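Local coordinates for protein DR2417 (Deinococcus radiodurans, PDB 4XWW) that binds RNA and probably degrades it from the 5' end as a metal-dependent RNase J exonuclease of the metallo-beta-lactamase superfamily, at residues Phe176-Asp181 with Ala388-Leu393; Glu193-Ala198 with Asn392-Lys397; Gln253-Leu258 with Gln305-Cys310. All blocks are in the same frame, centred on the assembly; numbering follows the deposited sequence.

Interaction 1 (Phe176-Asp181 with Ala388-Leu393)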
loop_
_atom_site.group_PDB
_atom_site.type_symbol
_atom_site.label_atom_id
_atom_site.label_comp_id
_atom_site.label_asym_id
_atom_site.label_seq_id
_atom_site.Cartn_x
_atom_site.Cartn_y
_atom_site.Cartn_z
ATOM N N PHE A 176 18.160 10.068 -13.699
ATOM C CA PHE A 176 19.493 10.340 -13.165
ATOM C C PHE A 176 19.544 10.709 -11.699
ATOM O O PHE A 176 18.561 11.176 -11.124
ATOM C CB PHE A 176 20.165 11.484 -13.940
ATOM C CG PHE A 176 19.706 12.863 -13.511
ATOM C CD1 PHE A 176 18.488 13.362 -13.941
ATOM C CD2 PHE A 176 20.493 13.655 -12.682
ATOM C CE1 PHE A 176 18.058 14.644 -13.565
ATOM C CE2 PHE A 176 20.086 14.944 -12.308
ATOM C CZ PHE A 176 18.854 15.434 -12.735
ATOM N N LYS A 177 20.728 10.524 -11.122
ATOM C CA LYS A 177 21.146 11.187 -9.892
ATOM C C LYS A 177 22.506 11.798 -10.190
ATOM O O LYS A 177 23.072 11.545 -11.266
ATOM C CB LYS A 177 21.251 10.190 -8.730
ATOM C CG LYS A 177 22.357 9.151 -9.008
ATOM C CD LYS A 177 22.462 8.049 -7.938
ATOM C CE LYS A 177 22.814 8.610 -6.590
ATOM N NZ LYS A 177 23.374 7.491 -5.717
ATOM N N ILE A 178 23.055 12.601 -9.283
ATOM C CA ILE A 178 24.426 13.057 -9.488
ATOM C C ILE A 178 25.284 12.420 -8.417
ATOM O O ILE A 178 25.510 12.995 -7.352
ATOM C CB ILE A 178 24.567 14.598 -9.454
ATOM C CG1 ILE A 178 23.553 15.224 -10.414
ATOM C CG2 ILE A 178 26.011 15.009 -9.899
ATOM C CD1 ILE A 178 23.514 16.751 -10.403
ATOM N N ASP A 179 25.773 11.224 -8.721
ATOM C CA ASP A 179 26.613 10.494 -7.777
ATOM C C ASP A 179 28.081 10.776 -8.037
ATOM O O ASP A 179 28.599 10.472 -9.120
ATOM C CB ASP A 179 26.334 8.995 -7.873
ATOM C CG ASP A 179 26.820 8.231 -6.643
ATOM O OD1 ASP A 179 27.832 8.632 -6.038
ATOM O OD2 ASP A 179 26.184 7.221 -6.294
ATOM N N PRO A 180 28.766 11.359 -7.050
ATOM C CA PRO A 180 30.181 11.688 -7.284
ATOM C C PRO A 180 31.097 10.459 -7.350
ATOM O O PRO A 180 32.222 10.574 -7.841
ATOM C CB PRO A 180 30.545 12.580 -6.083
ATOM C CG PRO A 180 29.494 12.356 -5.078
ATOM C CD PRO A 180 28.245 11.935 -5.797
ATOM N N ASP A 181 30.620 9.308 -6.882
ATOM C CA ASP A 181 31.431 8.093 -6.894
ATOM C C ASP A 181 30.550 6.868 -6.669
ATOM O O ASP A 181 30.143 6.599 -5.544
ATOM C CB ASP A 181 32.526 8.171 -5.823
ATOM C CG ASP A 181 33.391 6.915 -5.775
ATOM O OD1 ASP A 181 33.318 6.084 -6.712
ATOM O OD2 ASP A 181 34.158 6.781 -4.795
ATOM N N ALA A 388 18.232 21.003 -8.944
ATOM C CA ALA A 388 18.600 22.423 -9.049
ATOM C C ALA A 388 19.915 22.624 -9.808
ATOM O O ALA A 388 20.069 23.563 -10.599
ATOM C CB ALA A 388 18.699 23.038 -7.673
ATOM N N THR A 389 20.868 21.734 -9.573
ATOM C CA THR A 389 22.148 21.818 -10.246
ATOM C C THR A 389 21.952 21.759 -11.767
ATOM O O THR A 389 22.504 22.573 -12.517
ATOM C CB THR A 389 23.090 20.694 -9.790
ATOM O OG1 THR A 389 23.572 20.995 -8.476
ATOM C CG2 THR A 389 24.294 20.573 -10.736
ATOM N N ILE A 390 21.120 20.826 -12.216
ATOM C CA ILE A 390 20.839 20.711 -13.641
ATOM C C ILE A 390 20.120 21.945 -14.198
ATOM O O ILE A 390 20.489 22.474 -15.262
ATOM C CB ILE A 390 20.014 19.462 -13.936
ATOM C CG1 ILE A 390 20.781 18.212 -13.463
ATOM C CG2 ILE A 390 19.645 19.418 -15.453
ATOM C CD1 ILE A 390 22.197 18.107 -14.044
ATOM N N LEU A 391 19.094 22.406 -13.488
ATOM C CA LEU A 391 18.385 23.623 -13.885
ATOM C C LEU A 391 19.323 24.828 -13.924
ATOM O O LEU A 391 19.228 25.644 -14.833
ATOM C CB LEU A 391 17.198 23.886 -12.934
ATOM C CG LEU A 391 15.946 23.041 -13.214
ATOM C CD1 LEU A 391 15.157 22.764 -11.953
ATOM C CD2 LEU A 391 15.059 23.744 -14.241
ATOM N N ASN A 392 20.250 24.930 -12.974
ATOM C CA ASN A 392 21.177 26.067 -12.946
ATOM C C ASN A 392 22.237 25.992 -14.043
ATOM O O ASN A 392 22.657 27.016 -14.579
ATOM C CB ASN A 392 21.875 26.173 -11.578
ATOM C CG ASN A 392 20.960 26.712 -10.473
ATOM O OD1 ASN A 392 20.025 27.474 -10.729
ATOM N ND2 ASN A 392 21.237 26.312 -9.237
ATOM N N LEU A 393 22.675 24.781 -14.362
ATOM C CA LEU A 393 23.703 24.588 -15.380
ATOM C C LEU A 393 23.154 24.780 -16.798
ATOM O O LEU A 393 23.841 25.311 -17.669
ATOM C CB LEU A 393 24.313 23.191 -15.239
ATOM C CG LEU A 393 25.304 22.978 -14.101
ATOM C CD1 LEU A 393 25.742 21.527 -14.079
ATOM C CD2 LEU A 393 26.543 23.895 -14.296
#
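Phe176 and Ile390 reach for each other from opposite directions, the outer end of the ring meeting the CG1 methylene of the isoleucine. Phe176 CZ lies 3.5 Å from Ile390 CG1, which is about equally far from CE2 and meets the ring obliquely. A chi1 of 80°, with CG between the backbone N and the carbonyl carbon, directs the ring to the helix. Next along the chain, Lys177 turns from the helix; its NZ forms a salt bridge with Asp179 OD2 at 2.9 Å, above the carboxylate plane. Ile178 points back to the helix. Its chi2 of 176° extends the chain so that CD1, the outermost carbon, reaches to 3.9 Å from Thr389 CG2, and it also approaches Ile390 CD1 at 4.1 Å. Its CG1 meanwhile sits at the edge of the Phe176 ring, giving Ile390 a continuous apolar surface. Asp179 closes an Asx turn: its OD1 accepts from Asp181 N at 3.0 Å, while Ser221 and Glu222 also bond to the carboxylate, which is therefore held through both oxygens. Residues far apart in sequence, from two family regions, thus pack within one metallo-beta-lactamase fold. Phe176 lies close to His153, a zinc ligand, and its backbone N bonds to OD2 of Asp209, the predicted proton donor, which places the packing just behind the zinc site. The loop carrying 176-181 runs between strand 168-172 and helix 192-201, whose Leu192 touches both Ile178 and Ile390, while strand 205-209 contributes Ser208 beside Phe176 and Leu206 against Ile390.

Interaction 2 (Glu193-Ala198 with Asn392-Lys397)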
loop_
_atom_site.group_PDB
_atom_site.type_symbol
_atom_site.label_atom_id
_atom_site.label_comp_id
_atom_site.label_asym_id
_atom_site.label_seq_id
_atom_site.Cartn_x
_atom_site.Cartn_y
_atom_site.Cartn_z
ATOM N N GLU A 193 30.243 18.639 -17.143
ATOM C CA GLU A 193 30.960 19.516 -18.069
ATOM C C GLU A 193 30.138 19.689 -19.345
ATOM O O GLU A 193 29.948 20.808 -19.837
ATOM C CB GLU A 193 32.335 18.922 -18.378
ATOM C CG GLU A 193 33.203 19.740 -19.306
ATOM C CD GLU A 193 34.536 19.062 -19.578
ATOM O OE1 GLU A 193 34.539 17.859 -19.918
ATOM O OE2 GLU A 193 35.583 19.731 -19.442
ATOM N N ARG A 194 29.626 18.580 -19.872
ATOM C CA ARG A 194 28.873 18.637 -21.124
ATOM C C ARG A 194 27.564 19.371 -20.920
ATOM O O ARG A 194 27.122 20.124 -21.782
ATOM C CB ARG A 194 28.592 17.241 -21.680
ATOM C CG ARG A 194 27.787 17.276 -22.968
ATOM C CD ARG A 194 28.662 17.899 -24.088
ATOM N NE ARG A 194 28.011 18.128 -25.387
ATOM C CZ ARG A 194 27.331 19.229 -25.713
ATOM N NH1 ARG A 194 27.146 20.207 -24.812
ATOM N NH2 ARG A 194 26.824 19.354 -26.933
ATOM N N VAL A 195 26.931 19.125 -19.772
ATOM C CA VAL A 195 25.663 19.763 -19.452
ATOM C C VAL A 195 25.859 21.277 -19.302
ATOM O O VAL A 195 25.071 22.071 -19.824
ATOM C CB VAL A 195 25.046 19.150 -18.167
ATOM C CG1 VAL A 195 23.863 19.977 -17.675
ATOM C CG2 VAL A 195 24.631 17.673 -18.414
ATOM N N GLU A 196 26.917 21.671 -18.600
ATOM C CA GLU A 196 27.220 23.091 -18.440
ATOM C C GLU A 196 27.495 23.756 -19.799
ATOM O O GLU A 196 27.061 24.885 -20.056
ATOM C CB GLU A 196 28.413 23.282 -17.507
ATOM C CG GLU A 196 28.828 24.742 -17.378
ATOM C CD GLU A 196 29.691 25.004 -16.164
ATOM O OE1 GLU A 196 30.423 24.081 -15.742
ATOM O OE2 GLU A 196 29.630 26.134 -15.632
ATOM N N GLN A 197 28.223 23.054 -20.671
ATOM C CA GLN A 197 28.477 23.551 -22.020
ATOM C C GLN A 197 27.162 23.737 -22.766
ATOM O O GLN A 197 26.995 24.709 -23.482
ATOM C CB GLN A 197 29.391 22.598 -22.805
ATOM C CG GLN A 197 29.753 23.075 -24.216
ATOM C CD GLN A 197 30.545 24.379 -24.221
ATOM O OE1 GLN A 197 31.452 24.576 -23.409
ATOM N NE2 GLN A 197 30.181 25.281 -25.104
ATOM N N ALA A 198 26.224 22.808 -22.572
ATOM C CA ALA A 198 24.943 22.883 -23.266
ATOM C C ALA A 198 24.206 24.147 -22.835
ATOM O O ALA A 198 23.614 24.837 -23.654
ATOM C CB ALA A 198 24.084 21.621 -22.992
ATOM N N ASN A 392 20.250 24.930 -12.974
ATOM C CA ASN A 392 21.177 26.067 -12.946
ATOM C C ASN A 392 22.237 25.992 -14.043
ATOM O O ASN A 392 22.657 27.016 -14.579
ATOM C CB ASN A 392 21.875 26.173 -11.578
ATOM C CG ASN A 392 20.960 26.712 -10.473
ATOM O OD1 ASN A 392 20.025 27.474 -10.729
ATOM N ND2 ASN A 392 21.237 26.312 -9.237
ATOM N N LEU A 393 22.675 24.781 -14.362
ATOM C CA LEU A 393 23.703 24.588 -15.380
ATOM C C LEU A 393 23.154 24.780 -16.798
ATOM O O LEU A 393 23.841 25.311 -17.669
ATOM C CB LEU A 393 24.313 23.191 -15.239
ATOM C CG LEU A 393 25.304 22.978 -14.101
ATOM C CD1 LEU A 393 25.742 21.527 -14.079
ATOM C CD2 LEU A 393 26.543 23.895 -14.296
ATOM N N THR A 394 21.922 24.328 -17.027
ATOM C CA THR A 394 21.337 24.376 -18.369
ATOM C C THR A 394 20.652 25.701 -18.685
ATOM O O THR A 394 20.559 26.083 -19.866
ATOM C CB THR A 394 20.339 23.240 -18.600
ATOM O OG1 THR A 394 19.385 23.221 -17.537
ATOM C CG2 THR A 394 21.066 21.908 -18.662
ATOM N N ARG A 395 20.179 26.402 -17.657
ATOM C CA ARG A 395 19.540 27.709 -17.864
ATOM C C ARG A 395 18.518 27.682 -19.006
ATOM O O ARG A 395 18.604 28.485 -19.937
ATOM C CB ARG A 395 20.599 28.785 -18.153
ATOM C CG ARG A 395 21.289 29.320 -16.908
ATOM C CD ARG A 395 22.805 29.401 -17.084
ATOM N NE ARG A 395 23.209 30.182 -18.248
ATOM C CZ ARG A 395 24.356 30.003 -18.898
ATOM N NH1 ARG A 395 25.199 29.062 -18.497
ATOM N NH2 ARG A 395 24.661 30.756 -19.952
ATOM N N PRO A 396 17.558 26.746 -18.956
ATOM C CA PRO A 396 16.711 26.509 -20.128
ATOM C C PRO A 396 15.656 27.592 -20.316
ATOM O O PRO A 396 15.166 28.181 -19.347
ATOM C CB PRO A 396 16.051 25.168 -19.805
ATOM C CG PRO A 396 15.873 25.239 -18.331
ATOM C CD PRO A 396 17.122 25.925 -17.808
ATOM N N LYS A 397 15.284 27.845 -21.558
ATOM C CA LYS A 397 14.206 28.784 -21.810
ATOM C C LYS A 397 12.883 28.155 -21.398
ATOM O O LYS A 397 12.054 28.806 -20.768
ATOM C CB LYS A 397 14.167 29.205 -23.275
ATOM C CG LYS A 397 13.115 30.275 -23.580
ATOM C CD LYS A 397 13.362 30.915 -24.965
ATOM C CE LYS A 397 12.413 32.104 -25.199
ATOM N NZ LYS A 397 12.484 32.656 -26.582
HETATM O O HOH W 1 26.033 26.667 -18.313
#
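Val195 and Thr394 touch through methyl groups: CG1 of the valine lies 3.5 Å from CG2 of the threonine, the shortest side-chain approach between 193-198 and 392-397. That CG1 is set anti to the backbone N (chi1 169°), which places it against the last turn of helix 384-394, where it also meets Leu393 CB at 4.1 Å, the two side chains crossing at about a right angle. Leu393 provides the largest share of the apolar contact. The extended chain of Glu196 passes over Leu393 CD2, with Glu196 CB and CD each 3.8 Å from it, so the glutamate lies across the leucine methyl rather than pointing at it. The backbones come close as well, with Glu196 CA only 4.9 Å from Leu393 CA. Both helices belong to the alpha/beta architecture of the metallo-beta-lactamase fold: helix 192-201 leads into strand 205-209, and helix 384-394 leads into strand 398-402, the two strands being parallel neighbours in one mixed sheet. Leu171 of that sheet touches both Ala198 and Thr394, and Leu206 packs on Thr394. The polar link is indirect. One water donates to Glu196 O and to Leu393 O, 2.7 Å from each, and thereby joins a helix backbone to a carbonyl near the end of the other helix. That helix ends at Thr394; Arg395, the next residue, has a positive phi of 47° that breaks the helical path, with Pro396 following. Thr394 keeps its hydroxyl within its own helix, bonded to Ile390 O, and so presents its methyl to Val195. Opposite charges lie near each other without touching, Glu196 OE2 and Arg395 NH1 being 6.0 Å apart.

Interaction 3 (Gln253-Leu258 with Gln305-Cys310)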
loop_
_atom_site.group_PDB
_atom_site.type_symbol
_atom_site.label_atom_id
_atom_site.label_comp_id
_atom_site.label_asym_id
_atom_site.label_seq_id
_atom_site.Cartn_x
_atom_site.Cartn_y
_atom_site.Cartn_z
ATOM N N GLN A 253 28.112 -5.025 -7.450
ATOM C CA GLN A 253 29.566 -5.119 -7.616
ATOM C C GLN A 253 30.276 -4.706 -6.327
ATOM O O GLN A 253 31.211 -5.372 -5.874
ATOM C CB GLN A 253 30.065 -4.245 -8.768
ATOM C CG GLN A 253 31.594 -4.247 -8.891
ATOM C CD GLN A 253 32.144 -5.576 -9.392
ATOM O OE1 GLN A 253 31.565 -6.209 -10.275
ATOM N NE2 GLN A 253 33.292 -5.988 -8.853
ATOM N N ASN A 254 29.823 -3.616 -5.728
ATOM C CA ASN A 254 30.437 -3.173 -4.476
ATOM C C ASN A 254 30.272 -4.218 -3.370
ATOM O O ASN A 254 31.168 -4.402 -2.551
ATOM C CB ASN A 254 29.858 -1.818 -4.055
ATOM C CG ASN A 254 30.278 -0.686 -4.990
ATOM O OD1 ASN A 254 31.327 -0.753 -5.645
ATOM N ND2 ASN A 254 29.478 0.373 -5.028
ATOM N N ILE A 255 29.158 -4.943 -3.382
ATOM C CA ILE A 255 28.963 -6.029 -2.426
ATOM C C ILE A 255 29.926 -7.193 -2.722
ATOM O O ILE A 255 30.474 -7.804 -1.804
ATOM C CB ILE A 255 27.496 -6.512 -2.435
ATOM C CG1 ILE A 255 26.595 -5.401 -1.875
ATOM C CG2 ILE A 255 27.350 -7.862 -1.706
ATOM C CD1 ILE A 255 25.144 -5.564 -2.286
ATOM N N LEU A 256 30.142 -7.493 -3.999
ATOM C CA LEU A 256 31.100 -8.544 -4.355
ATOM C C LEU A 256 32.481 -8.206 -3.812
ATOM O O LEU A 256 33.170 -9.056 -3.243
ATOM C CB LEU A 256 31.174 -8.745 -5.869
ATOM C CG LEU A 256 29.851 -9.084 -6.553
ATOM C CD1 LEU A 256 30.095 -9.390 -8.050
ATOM C CD2 LEU A 256 29.133 -10.236 -5.868
ATOM N N ASP A 257 32.869 -6.946 -3.965
ATOM C CA ASP A 257 34.200 -6.547 -3.543
ATOM C C ASP A 257 34.333 -6.534 -2.021
ATOM O O ASP A 257 35.332 -7.009 -1.488
ATOM C CB ASP A 257 34.560 -5.190 -4.140
ATOM C CG ASP A 257 34.832 -5.272 -5.646
ATOM O OD1 ASP A 257 35.422 -6.276 -6.103
ATOM O OD2 ASP A 257 34.424 -4.350 -6.373
ATOM N N LEU A 258 33.332 -6.023 -1.307
ATOM C CA LEU A 258 33.427 -6.051 0.155
ATOM C C LEU A 258 33.349 -7.474 0.687
ATOM O O LEU A 258 33.969 -7.785 1.698
ATOM C CB LEU A 258 32.348 -5.184 0.813
ATOM C CG LEU A 258 30.891 -5.637 0.789
ATOM C CD1 LEU A 258 30.543 -6.539 1.997
ATOM C CD2 LEU A 258 29.996 -4.403 0.736
ATOM N N GLN A 305 31.413 -17.320 6.381
ATOM C CA GLN A 305 32.088 -17.246 5.085
ATOM C C GLN A 305 31.109 -17.122 3.926
ATOM O O GLN A 305 31.485 -17.245 2.754
ATOM C CB GLN A 305 32.962 -18.474 4.863
ATOM C CG GLN A 305 33.975 -18.733 5.949
ATOM C CD GLN A 305 34.848 -19.922 5.628
ATOM O OE1 GLN A 305 34.417 -21.075 5.733
ATOM N NE2 GLN A 305 36.079 -19.653 5.217
ATOM N N VAL A 306 29.841 -16.897 4.243
ATOM C CA VAL A 306 28.814 -17.030 3.220
ATOM C C VAL A 306 27.984 -15.760 3.013
ATOM O O VAL A 306 27.528 -15.142 3.973
ATOM C CB VAL A 306 27.892 -18.208 3.582
ATOM C CG1 VAL A 306 26.755 -18.306 2.615
ATOM C CG2 VAL A 306 28.692 -19.515 3.596
ATOM N N LEU A 307 27.825 -15.350 1.753
ATOM C CA LEU A 307 26.914 -14.259 1.443
ATOM C C LEU A 307 26.007 -14.627 0.258
ATOM O O LEU A 307 26.484 -15.017 -0.808
ATOM C CB LEU A 307 27.698 -12.972 1.145
ATOM C CG LEU A 307 26.849 -11.696 1.178
ATOM C CD1 LEU A 307 27.685 -10.518 1.638
ATOM C CD2 LEU A 307 26.273 -11.399 -0.185
ATOM N N PHE A 308 24.700 -14.516 0.462
ATOM C CA PHE A 308 23.718 -14.753 -0.587
ATOM C C PHE A 308 23.193 -13.413 -1.088
ATOM O O PHE A 308 22.695 -12.615 -0.295
ATOM C CB PHE A 308 22.534 -15.582 -0.064
ATOM C CG PHE A 308 22.868 -16.986 0.309
ATOM C CD1 PHE A 308 23.283 -17.299 1.599
ATOM C CD2 PHE A 308 22.710 -18.017 -0.600
ATOM C CE1 PHE A 308 23.561 -18.614 1.952
ATOM C CE2 PHE A 308 22.988 -19.317 -0.256
ATOM C CZ PHE A 308 23.417 -19.618 1.023
ATOM N N VAL A 309 23.282 -13.177 -2.392
ATOM C CA VAL A 309 22.663 -12.001 -3.006
ATOM C C VAL A 309 21.417 -12.524 -3.709
ATOM O O VAL A 309 21.522 -13.367 -4.583
ATOM C CB VAL A 309 23.605 -11.297 -3.999
ATOM C CG1 VAL A 309 22.935 -10.077 -4.589
ATOM C CG2 VAL A 309 24.893 -10.907 -3.314
ATOM N N CYS A 310 20.237 -12.059 -3.268
ATOM C CA CYS A 310 18.941 -12.697 -3.572
ATOM C C CYS A 310 17.915 -11.767 -4.241
ATOM O O CYS A 310 17.855 -10.586 -3.934
ATOM C CB CYS A 310 18.289 -13.223 -2.293
ATOM S SG CYS A 310 19.289 -14.242 -1.175
#
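Ile255 lays its CG2 methyl over two side chains of the strand, 4.0 Å from Leu307 CD2 and 4.2 Å from Val309 CG2. The branch sits anti to the backbone N, with CG1 beside that nitrogen at a chi1 of -67°, and this brings CG2 forward between the two strand residues. Against Leu307 the isoleucine crosses at about a right angle, so the meeting is methyl on methyl. Leu307 and Val309 alternate with Phe308, which faces the other side of the sheet and stacks on Phe241. On the helix it is Ile255 that makes the contact, while the ends of Leu256 and Leu258 come within about 5 Å of segment 305-310. Elsewhere on the helix, Gln253 NE2 bonds to Asp257 OD2 at 3.2 Å, one turn on. The bond is nearly straight at 171° and lies in the amide plane, but meets the carboxylate from above its plane. All three touching residues are buried, as expected in the core of the beta-CASP domain. Helix 249-261 forms the beta-alpha-beta crossover from strand 240-243 to strand 265-269 and passes over strand 306-310, which lies between them in the parallel sheet. Beside it, Ile233 of helix 222-234 touches both Leu258 and Leu307, and Val266 of strand 265-269 touches both Leu256 and Val309.

How the interactions relate
Interactions 1 and 2 are neighbours on helix 384-394, their centres about 11 Å apart, and share Asn392 and Leu393: the first uses Thr389 and Ile390, the second the C-terminal end. They differ in distance from the RNA, about 8 Å at the nearest atom for interaction 1 and about 19 Å for interaction 2. The Phe176 side chain of interaction 1 is also about 9 Å from a bound zinc ion. Interaction 3 belongs to the beta-CASP domain, inserted in the chain between the paired segments of both others. Its centre lies about 29 Å from that of interaction 1, yet their nearest atoms come within about 6 Å, and interaction 3 approaches the RNA to about 7 Å.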